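Local coordinates for protein octenoyl-CoA reductase/carboxylase (Streptomyces sp., PDB 4A0S) that reductively carboxylates 2-octenoyl-CoA with the help of NADPH, supplying an unusual extender unit for the biosynthesis of the polyketide cinnabaramide, at residues A[270-275]-A[316-321]; A[286-291]-A[322-327]. One frame throughout, in Å; residues are numbered along the deposited sequence. Where two conformers were deposited one is given.

Contact 1. Residues A[270-275]-A[316-321]; sequences INRAEL and RVTFGL. With NAP (NADP nicotinamide-adenine-dinucleotide phosphate), chain F.
Thr318 OG1 is gripped by three partners, Glu312 OE2, Thr314 OG1 and Gly315 O, and the methyl on the same carbon is what meets Arg272. This is the cofactor edge of a Rossmann fold: strand 269-271 ends the parallel sheet, and Arg272, just beyond it, binds NADP. With chi1 at 56°, OG1 sits between the backbone N and the carbonyl carbon of Thr318 while CG2 lies anti to that carbon, facing Arg272. The contact is tight, Arg272 NH2 to Thr318 CG2 measuring 3.2 Å. Beside it Val317 CG1 approaches Arg272 NH1 at 3.7 Å, and both side chains cross the arginine at about a right angle, their methyls oblique to its guanidinium. Over one face of that group comes O2X of the cofactor's 2'-phosphate, 3.4 Å from Arg272 NH2, so the attraction is probably electrostatic more than directional. The arginine chain bends at chi3 (75°) on its way there. A leucine here would remove the guanidinium and is likely to leave the phosphate without one of its countercharges and the methyls of Val317 and Thr318 facing a gap. Asn271 and Glu274 anchor the start of the short helix that carries Arg272 as a capping box: Glu274 OE1 accepts weakly from Asn271 N, while Asn271 OD1 accepts from Ala273 N at 2.9 Å, the donor lying in the carbonyl plane.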
loop_
_atom_site.group_PDB
_atom_site.type_symbol
_atom_site.label_atom_id
_atom_site.label_comp_id
_atom_site.label_asym_id
_atom_site.label_seq_id
_atom_site.Cartn_x
_atom_site.Cartn_y
_atom_site.Cartn_z
ATOM N N ILE A 270 7.851 -22.016 -20.802
ATOM C CA ILE A 270 7.099 -23.242 -20.596
ATOM C C ILE A 270 6.148 -23.391 -21.773
ATOM O O ILE A 270 5.308 -22.526 -22.004
ATOM C CB ILE A 270 6.298 -23.220 -19.261
ATOM C CG1 ILE A 270 7.236 -23.231 -18.051
ATOM C CG2 ILE A 270 5.339 -24.391 -19.177
ATOM C CD1 ILE A 270 6.524 -22.992 -16.704
ATOM N N ASN A 271 6.288 -24.473 -22.533
ATOM C CA ASN A 271 5.287 -24.767 -23.539
ATOM C C ASN A 271 4.121 -25.456 -22.838
ATOM O O ASN A 271 4.316 -26.439 -22.132
ATOM C CB ASN A 271 5.858 -25.633 -24.663
ATOM C CG ASN A 271 4.909 -25.744 -25.837
ATOM O OD1 ASN A 271 3.754 -26.164 -25.682
ATOM N ND2 ASN A 271 5.380 -25.346 -27.026
ATOM N N ARG A 272 2.908 -24.948 -23.018
ATOM C CA ARG A 272 1.779 -25.521 -22.291
ATOM C C ARG A 272 1.373 -26.941 -22.709
ATOM O O ARG A 272 0.598 -27.583 -22.018
ATOM C CB ARG A 272 0.587 -24.566 -22.253
ATOM C CG ARG A 272 -0.082 -24.331 -23.593
ATOM C CD ARG A 272 -1.545 -23.988 -23.385
ATOM N NE ARG A 272 -1.714 -22.632 -22.889
ATOM C CZ ARG A 272 -2.889 -22.080 -22.590
ATOM N NH1 ARG A 272 -4.014 -22.773 -22.735
ATOM N NH2 ARG A 272 -2.939 -20.824 -22.158
ATOM N N ALA A 273 1.906 -27.434 -23.827
ATOM C CA ALA A 273 1.778 -28.854 -24.188
ATOM C C ALA A 273 2.697 -29.731 -23.326
ATOM O O ALA A 273 2.364 -30.874 -23.000
ATOM C CB ALA A 273 2.089 -29.051 -25.648
ATOM N N GLU A 274 3.860 -29.188 -22.969
ATOM C CA GLU A 274 4.790 -29.798 -22.016
ATOM C C GLU A 274 4.090 -30.046 -20.677
ATOM O O GLU A 274 4.505 -30.907 -19.888
ATOM C CB GLU A 274 5.991 -28.860 -21.828
ATOM C CG GLU A 274 7.197 -29.410 -21.063
ATOM C CD GLU A 274 8.124 -28.285 -20.589
ATOM O OE1 GLU A 274 7.895 -27.106 -20.973
ATOM O OE2 GLU A 274 9.077 -28.581 -19.831
ATOM N N LEU A 275 3.025 -29.285 -20.436
ATOM C CA LEU A 275 2.149 -29.502 -19.299
ATOM C C LEU A 275 0.956 -30.364 -19.671
ATOM O O LEU A 275 0.337 -30.974 -18.805
ATOM C CB LEU A 275 1.639 -28.174 -18.757
ATOM C CG LEU A 275 2.618 -27.317 -17.968
ATOM C CD1 LEU A 275 2.167 -25.871 -18.051
ATOM C CD2 LEU A 275 2.700 -27.798 -16.530
ATOM N N ARG A 316 -10.419 -18.797 -18.292
ATOM C CA ARG A 316 -10.964 -19.987 -17.628
ATOM C C ARG A 316 -10.030 -21.200 -17.677
ATOM O O ARG A 316 -9.845 -21.913 -16.688
ATOM C CB ARG A 316 -12.339 -20.295 -18.256
ATOM C CG ARG A 316 -12.798 -21.721 -18.216
ATOM C CD ARG A 316 -14.284 -21.839 -18.526
ATOM N NE ARG A 316 -14.745 -23.176 -18.139
ATOM C CZ ARG A 316 -15.144 -23.517 -16.913
ATOM N NH1 ARG A 316 -15.190 -22.621 -15.931
ATOM N NH2 ARG A 316 -15.524 -24.759 -16.667
ATOM N N VAL A 317 -9.406 -21.403 -18.825
ATOM C CA VAL A 317 -8.580 -22.581 -19.058
ATOM C C VAL A 317 -7.370 -22.608 -18.130
ATOM O O VAL A 317 -7.002 -23.655 -17.610
ATOM C CB VAL A 317 -8.152 -22.652 -20.536
ATOM C CG1 VAL A 317 -7.018 -23.632 -20.726
ATOM C CG2 VAL A 317 -9.333 -23.064 -21.386
ATOM N N THR A 318 -6.773 -21.442 -17.919
ATOM C CA THR A 318 -5.527 -21.327 -17.165
ATOM C C THR A 318 -5.736 -20.814 -15.753
ATOM O O THR A 318 -4.837 -20.907 -14.914
ATOM C CB THR A 318 -4.555 -20.362 -17.860
ATOM O OG1 THR A 318 -5.198 -19.097 -18.043
ATOM C CG2 THR A 318 -4.154 -20.912 -19.214
ATOM N N PHE A 319 -6.898 -20.235 -15.488
ATOM C CA PHE A 319 -7.032 -19.465 -14.262
ATOM C C PHE A 319 -6.908 -20.308 -13.005
ATOM O O PHE A 319 -6.295 -19.876 -12.045
ATOM C CB PHE A 319 -8.322 -18.668 -14.231
ATOM C CG PHE A 319 -8.396 -17.724 -13.079
ATOM C CD1 PHE A 319 -7.822 -16.473 -13.164
ATOM C CD2 PHE A 319 -9.009 -18.101 -11.894
ATOM C CE1 PHE A 319 -7.872 -15.590 -12.100
ATOM C CE2 PHE A 319 -9.052 -17.217 -10.813
ATOM C CZ PHE A 319 -8.475 -15.974 -10.923
ATOM N N GLY A 320 -7.512 -21.493 -13.010
ATOM C CA GLY A 320 -7.430 -22.410 -11.888
ATOM C C GLY A 320 -5.987 -22.758 -11.637
ATOM O O GLY A 320 -5.553 -22.848 -10.496
ATOM N N LEU A 321 -5.237 -22.933 -12.721
ATOM C CA LEU A 321 -3.798 -23.173 -12.630
ATOM C C LEU A 321 -3.102 -21.966 -12.005
ATOM O O LEU A 321 -2.291 -22.120 -11.101
ATOM C CB LEU A 321 -3.222 -23.455 -14.015
ATOM C CG LEU A 321 -3.890 -24.618 -14.753
ATOM C CD1 LEU A 321 -3.578 -24.561 -16.247
ATOM C CD2 LEU A 321 -3.403 -25.900 -14.143
HETATM P PA NAP F . -3.143 -11.601 -28.254
HETATM O O1A NAP F . -2.057 -10.624 -28.842
HETATM O O2A NAP F . -3.924 -12.413 -29.244
HETATM O O5B NAP F . -2.383 -12.558 -27.319
HETATM C C5B NAP F . -3.161 -13.454 -26.552
HETATM C C4B NAP F . -2.269 -14.644 -26.238
HETATM O O4B NAP F . -3.063 -15.513 -25.419
HETATM C C3B NAP F . -1.858 -15.443 -27.493
HETATM O O3B NAP F . -0.461 -15.270 -27.619
HETATM C C2B NAP F . -2.076 -16.898 -27.104
HETATM O O2B NAP F . -0.934 -17.458 -26.459
HETATM C C1B NAP F . -3.172 -16.843 -26.101
HETATM N N9A NAP F . -4.465 -16.862 -26.831
HETATM C C8A NAP F . -4.769 -16.358 -28.038
HETATM N N7A NAP F . -6.066 -16.555 -28.311
HETATM C C5A NAP F . -6.566 -17.189 -27.260
HETATM C C6A NAP F . -7.821 -17.672 -26.984
HETATM N N6A NAP F . -8.808 -17.490 -27.859
HETATM N N1A NAP F . -8.016 -18.277 -25.822
HETATM C C2A NAP F . -7.035 -18.419 -24.936
HETATM N N3A NAP F . -5.812 -17.996 -25.170
HETATM C C4A NAP F . -5.566 -17.375 -26.327
HETATM O O3 NAP F . -4.177 -10.799 -27.332
HETATM P PN NAP F . -3.726 -9.774 -26.179
HETATM O O1N NAP F . -3.742 -8.399 -26.936
HETATM O O2N NAP F . -2.473 -10.177 -25.447
HETATM O O5D NAP F . -5.044 -9.877 -25.285
HETATM C C5D NAP F . -5.192 -11.098 -24.566
HETATM C C4D NAP F . -6.465 -10.943 -23.784
HETATM O O4D NAP F . -6.283 -9.756 -22.935
HETATM C C3D NAP F . -7.681 -10.634 -24.659
HETATM O O3D NAP F . -8.738 -11.386 -24.029
HETATM C C2D NAP F . -7.889 -9.143 -24.498
HETATM O O2D NAP F . -9.277 -8.775 -24.677
HETATM C C1D NAP F . -7.541 -9.029 -23.027
HETATM N N1N NAP F . -7.024 -7.695 -22.833
HETATM C C2N NAP F . -7.549 -6.971 -21.784
HETATM C C3N NAP F . -7.039 -5.716 -21.611
HETATM C C7N NAP F . -7.614 -4.935 -20.495
HETATM O O7N NAP F . -8.420 -5.428 -19.699
HETATM N N7N NAP F . -7.210 -3.694 -20.493
HETATM C C4N NAP F . -6.044 -5.184 -22.437
HETATM C C5N NAP F . -5.498 -5.906 -23.484
HETATM C C6N NAP F . -5.994 -7.185 -23.678
HETATM P P2B NAP F . -0.909 -19.066 -26.389
HETATM O O1X NAP F . 0.679 -19.200 -26.052
HETATM O O2X NAP F . -1.794 -19.600 -25.153
HETATM O O3X NAP F . -1.350 -19.444 -27.782
#

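Contact 2. Residues A[286-291]-A[322-327]; sequences RRVVET and SVIVAR. With CO8 (octanoyl-coenzyme A), chain L.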
loop_
_atom_site.group_PDB
_atom_site.type_symbol
_atom_site.label_atom_id
_atom_site.label_comp_id
_atom_site.label_asym_id
_atom_site.label_seq_id
_atom_site.Cartn_x
_atom_site.Cartn_y
_atom_site.Cartn_z
ATOM N N ARG A 286 -9.332 -31.855 -10.321
ATOM C CA ARG A 286 -8.196 -32.714 -10.019
ATOM C C ARG A 286 -7.014 -32.453 -10.941
ATOM O O ARG A 286 -5.886 -32.252 -10.478
ATOM C CB ARG A 286 -8.589 -34.194 -10.100
ATOM C CG ARG A 286 -7.450 -35.140 -9.723
ATOM C CD ARG A 286 -6.706 -34.596 -8.506
ATOM N NE ARG A 286 -5.792 -35.559 -7.903
ATOM C CZ ARG A 286 -5.181 -35.367 -6.736
ATOM N NH1 ARG A 286 -5.395 -34.249 -6.047
ATOM N NH2 ARG A 286 -4.361 -36.294 -6.252
ATOM N N ARG A 287 -7.287 -32.475 -12.243
ATOM C CA ARG A 287 -6.299 -32.255 -13.241
ATOM C C ARG A 287 -5.747 -30.838 -13.154
ATOM O O ARG A 287 -4.543 -30.659 -13.310
ATOM C CB ARG A 287 -6.868 -32.482 -14.646
ATOM C CG ARG A 287 -5.841 -32.310 -15.757
ATOM C CD ARG A 287 -6.118 -33.234 -16.917
ATOM N NE ARG A 287 -7.074 -32.670 -17.864
ATOM C CZ ARG A 287 -6.745 -31.933 -18.922
ATOM N NH1 ARG A 287 -5.476 -31.648 -19.185
ATOM N NH2 ARG A 287 -7.692 -31.475 -19.721
ATOM N N VAL A 288 -6.586 -29.882 -12.735
ATOM C CA VAL A 288 -6.098 -28.519 -12.526
ATOM C C VAL A 288 -5.090 -28.520 -11.381
ATOM O O VAL A 288 -4.030 -27.911 -11.498
ATOM C CB VAL A 288 -7.234 -27.481 -12.307
ATOM C CG1 VAL A 288 -6.665 -26.120 -11.932
ATOM C CG2 VAL A 288 -8.072 -27.340 -13.564
ATOM N N VAL A 289 -5.395 -29.239 -10.301
ATOM C CA VAL A 289 -4.471 -29.309 -9.163
ATOM C C VAL A 289 -3.173 -30.001 -9.559
ATOM O O VAL A 289 -2.085 -29.447 -9.354
ATOM C CB VAL A 289 -5.109 -29.973 -7.912
ATOM C CG1 VAL A 289 -4.063 -30.232 -6.838
ATOM C CG2 VAL A 289 -6.218 -29.083 -7.351
ATOM N N GLU A 290 -3.284 -31.194 -10.144
ATOM C CA GLU A 290 -2.104 -31.935 -10.604
ATOM C C GLU A 290 -1.262 -31.065 -11.528
ATOM O O GLU A 290 -0.077 -30.871 -11.288
ATOM C CB GLU A 290 -2.485 -33.220 -11.338
ATOM C CG GLU A 290 -3.185 -34.269 -10.507
ATOM C CD GLU A 290 -3.815 -35.347 -11.373
ATOM O OE1 GLU A 290 -4.975 -35.166 -11.803
ATOM O OE2 GLU A 290 -3.147 -36.363 -11.647
ATOM N N THR A 291 -1.897 -30.540 -12.574
ATOM C CA THR A 291 -1.229 -29.705 -13.564
ATOM C C THR A 291 -0.651 -28.439 -12.936
ATOM O O THR A 291 0.494 -28.091 -13.207
ATOM C CB THR A 291 -2.170 -29.345 -14.732
ATOM O OG1 THR A 291 -2.653 -30.549 -15.335
ATOM C CG2 THR A 291 -1.443 -28.513 -15.790
ATOM N N SER A 322 -3.455 -20.772 -12.485
ATOM C CA SER A 322 -2.838 -19.518 -12.040
ATOM C C SER A 322 -2.963 -19.368 -10.535
ATOM O O SER A 322 -1.991 -19.005 -9.867
ATOM C CB SER A 322 -3.471 -18.328 -12.747
ATOM O OG SER A 322 -3.154 -18.376 -14.119
ATOM N N VAL A 323 -4.144 -19.685 -10.008
ATOM C CA VAL A 323 -4.380 -19.661 -8.567
ATOM C C VAL A 323 -3.501 -20.673 -7.834
ATOM O O VAL A 323 -2.947 -20.381 -6.776
ATOM C CB VAL A 323 -5.875 -19.896 -8.219
ATOM C CG1 VAL A 323 -6.048 -20.061 -6.737
ATOM C CG2 VAL A 323 -6.692 -18.721 -8.671
ATOM N N ILE A 324 -3.351 -21.853 -8.408
ATOM C CA ILE A 324 -2.587 -22.900 -7.734
ATOM C C ILE A 324 -1.096 -22.591 -7.739
ATOM O O ILE A 324 -0.414 -22.730 -6.717
ATOM C CB ILE A 324 -2.858 -24.279 -8.364
ATOM C CG1 ILE A 324 -4.304 -24.692 -8.059
ATOM C CG2 ILE A 324 -1.862 -25.324 -7.813
ATOM C CD1 ILE A 324 -4.821 -25.781 -8.943
ATOM N N VAL A 325 -0.615 -22.133 -8.891
ATOM C CA VAL A 325 0.814 -21.972 -9.132
ATOM C C VAL A 325 1.449 -20.802 -8.379
ATOM O O VAL A 325 2.607 -20.870 -8.007
ATOM C CB VAL A 325 1.095 -21.882 -10.637
ATOM C CG1 VAL A 325 0.782 -20.485 -11.178
ATOM C CG2 VAL A 325 2.490 -22.289 -10.938
ATOM N N ALA A 326 0.687 -19.743 -8.145
ATOM C CA ALA A 326 1.236 -18.578 -7.476
ATOM C C ALA A 326 1.757 -18.956 -6.094
ATOM O O ALA A 326 1.140 -19.745 -5.400
ATOM C CB ALA A 326 0.200 -17.482 -7.397
ATOM N N ARG A 327 2.918 -18.424 -5.717
ATOM C CA ARG A 327 3.439 -18.622 -4.364
ATOM C C ARG A 327 2.419 -18.234 -3.305
ATOM O O ARG A 327 1.456 -17.524 -3.588
ATOM C CB ARG A 327 4.701 -17.793 -4.140
ATOM C CG ARG A 327 4.446 -16.285 -3.999
ATOM C CD ARG A 327 5.628 -15.670 -3.300
ATOM N NE ARG A 327 5.667 -14.218 -3.405
ATOM C CZ ARG A 327 5.087 -13.370 -2.562
ATOM N NH1 ARG A 327 4.352 -13.793 -1.537
ATOM N NH2 ARG A 327 5.239 -12.072 -2.758
HETATM N N1A CO8 L . -6.702 -40.029 4.019
HETATM C C2A CO8 L . -5.381 -39.894 4.097
HETATM N N3A CO8 L . -4.731 -38.981 3.380
HETATM C C4A CO8 L . -5.402 -38.162 2.545
HETATM C C5A CO8 L . -6.784 -38.278 2.439
HETATM C C6A CO8 L . -7.435 -39.245 3.205
HETATM N N6A CO8 L . -8.757 -39.392 3.141
HETATM N N7A CO8 L . -7.199 -37.367 1.561
HETATM C C8A CO8 L . -6.125 -36.704 1.130
HETATM N N9A CO8 L . -5.023 -37.188 1.720
HETATM C C1B CO8 L . -3.612 -36.694 1.513
HETATM C C2B CO8 L . -2.970 -37.009 0.153
HETATM O O2B CO8 L . -1.594 -37.369 0.349
HETATM C C3B CO8 L . -3.081 -35.685 -0.607
HETATM O O3B CO8 L . -1.968 -35.507 -1.490
HETATM P P3B CO8 L . -2.192 -35.398 -3.089
HETATM O O7A CO8 L . -3.009 -36.743 -3.486
HETATM O O8A CO8 L . -3.207 -34.157 -3.318
HETATM O O9A CO8 L . -0.904 -35.239 -3.805
HETATM C C4B CO8 L . -2.959 -34.656 0.501
HETATM O O4B CO8 L . -3.690 -35.231 1.613
HETATM C C5B CO8 L . -3.542 -33.302 0.028
HETATM O O5B CO8 L . -3.235 -32.226 0.949
HETATM P P1A CO8 L . -1.780 -31.465 0.960
HETATM O O1A CO8 L . -1.951 -30.214 1.992
HETATM O O2A CO8 L . -0.658 -32.368 1.336
HETATM O O3A CO8 L . -1.522 -30.837 -0.535
HETATM P P2A CO8 L . -1.630 -29.246 -0.910
HETATM O O4A CO8 L . -1.716 -29.238 -2.518
HETATM O O5A CO8 L . -0.537 -28.362 -0.391
HETATM O O6A CO8 L . -3.092 -28.756 -0.425
HETATM C CBP CO8 L . -4.721 -27.350 0.712
HETATM C CCP CO8 L . -3.287 -27.474 0.190
HETATM C CDP CO8 L . -5.664 -27.442 -0.498
HETATM C CEP CO8 L . -4.854 -25.977 1.390
HETATM C CAP CO8 L . -4.976 -28.520 1.707
HETATM O OAP CO8 L . -3.924 -28.577 2.690
HETATM C C9P CO8 L . -6.303 -28.366 2.457
HETATM O O9P CO8 L . -7.392 -28.541 1.895
HETATM N N8P CO8 L . -6.135 -28.017 3.733
HETATM C C7P CO8 L . -7.239 -27.754 4.650
HETATM C C6P CO8 L . -7.874 -26.419 4.250
HETATM C C5P CO8 L . -9.346 -26.441 4.647
HETATM O O5P CO8 L . -10.201 -26.924 3.901
HETATM N N4P CO8 L . -9.612 -25.950 5.856
HETATM C C3P CO8 L . -8.577 -25.388 6.738
HETATM C C2P CO8 L . -9.276 -24.646 7.862
HETATM S S1P CO8 L . -9.827 -22.959 7.375
HETATM C "C1'" CO8 L . -10.082 -22.419 8.988
HETATM O "O1'" CO8 L . -11.133 -22.722 9.562
HETATM C "C2'" CO8 L . -9.052 -21.710 9.602
HETATM C "C3'" CO8 L . -9.162 -21.233 10.904
HETATM C "C4'" CO8 L . -8.164 -20.468 11.523
HETATM C "C5'" CO8 L . -6.851 -20.311 10.748
HETATM C "C6'" CO8 L . -5.762 -19.712 11.657
HETATM C "C7'" CO8 L . -4.430 -19.887 10.948
HETATM C "C8'" CO8 L . -3.329 -19.219 11.752
#
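Helices 285-303 and 316-325 come together with the CA atoms of Val289 and Ile324 only 6.8 Å apart, the nearest backbone pair of the two segments. Ala326 is the first residue to leave the second helix, just after its last turn has delivered Ile324 to the interface. Ile324 points toward the neighbouring helix, and its CG1 branch, anti to the carbonyl carbon (chi1 -68°), carries CD1 right up to the backbone. This methyl does all the touching: it lies 3.4 Å from Val288 O and 3.6 Å from Val289 CA. It also meets both valine side chains, Val288 CG1 at 3.5 Å and Val289 CG2 at 3.9 Å, so that one methyl wedges between two successive valines. Tyr349, from helix 347-352, packs against Val289 and Ile324 as well. In the Rossmann fold, helix 285-303 is the crossover that returns the chain from edge strand 269-271 to the middle of the sheet, and helix 316-325 links strands 309-312 and 331-334. On the solvent side of the crossover helix, Arg286 presents the edge of its guanidinium to the 3'-phosphate of octanoyl-CoA, with P3B in its plane. Arg286 NH2 donates to O7A at 3.1 Å (155°) and NH1 more weakly to O8A. Arg293 of the same chain and His91 of the second subunit also bond this ligand, and Arg293 lies close to Arg286. Farther along, two donors hold Arg287 O from opposite faces of its plane: Thr291 N at 2.7 Å, and Thr291 OG1 at 2.8 Å from 39° above the plane.

Both contacts are buried where their segments meet and both draw on helix 316-325, whose successive turns serve first the cofactor edge and then the crossover helix. Their centres lie about 9 Å apart and they merge: Leu321 CD2 reaches Val288 O at 3.4 Å, and Gly320 C meets Val288 CG1 equally closely. The chemistry differs with position. In contact 1 a cationic group is itself the bridge, pressed between methyls and the NADP phosphate. At the interface of contact 2 the side chains that meet are all aliphatic, though the isoleucine methyl also rests on a backbone carbonyl, and its phosphate-binding arginine stands apart on the exposed side of the helix, meeting the coenzyme A edge-on rather than by a face.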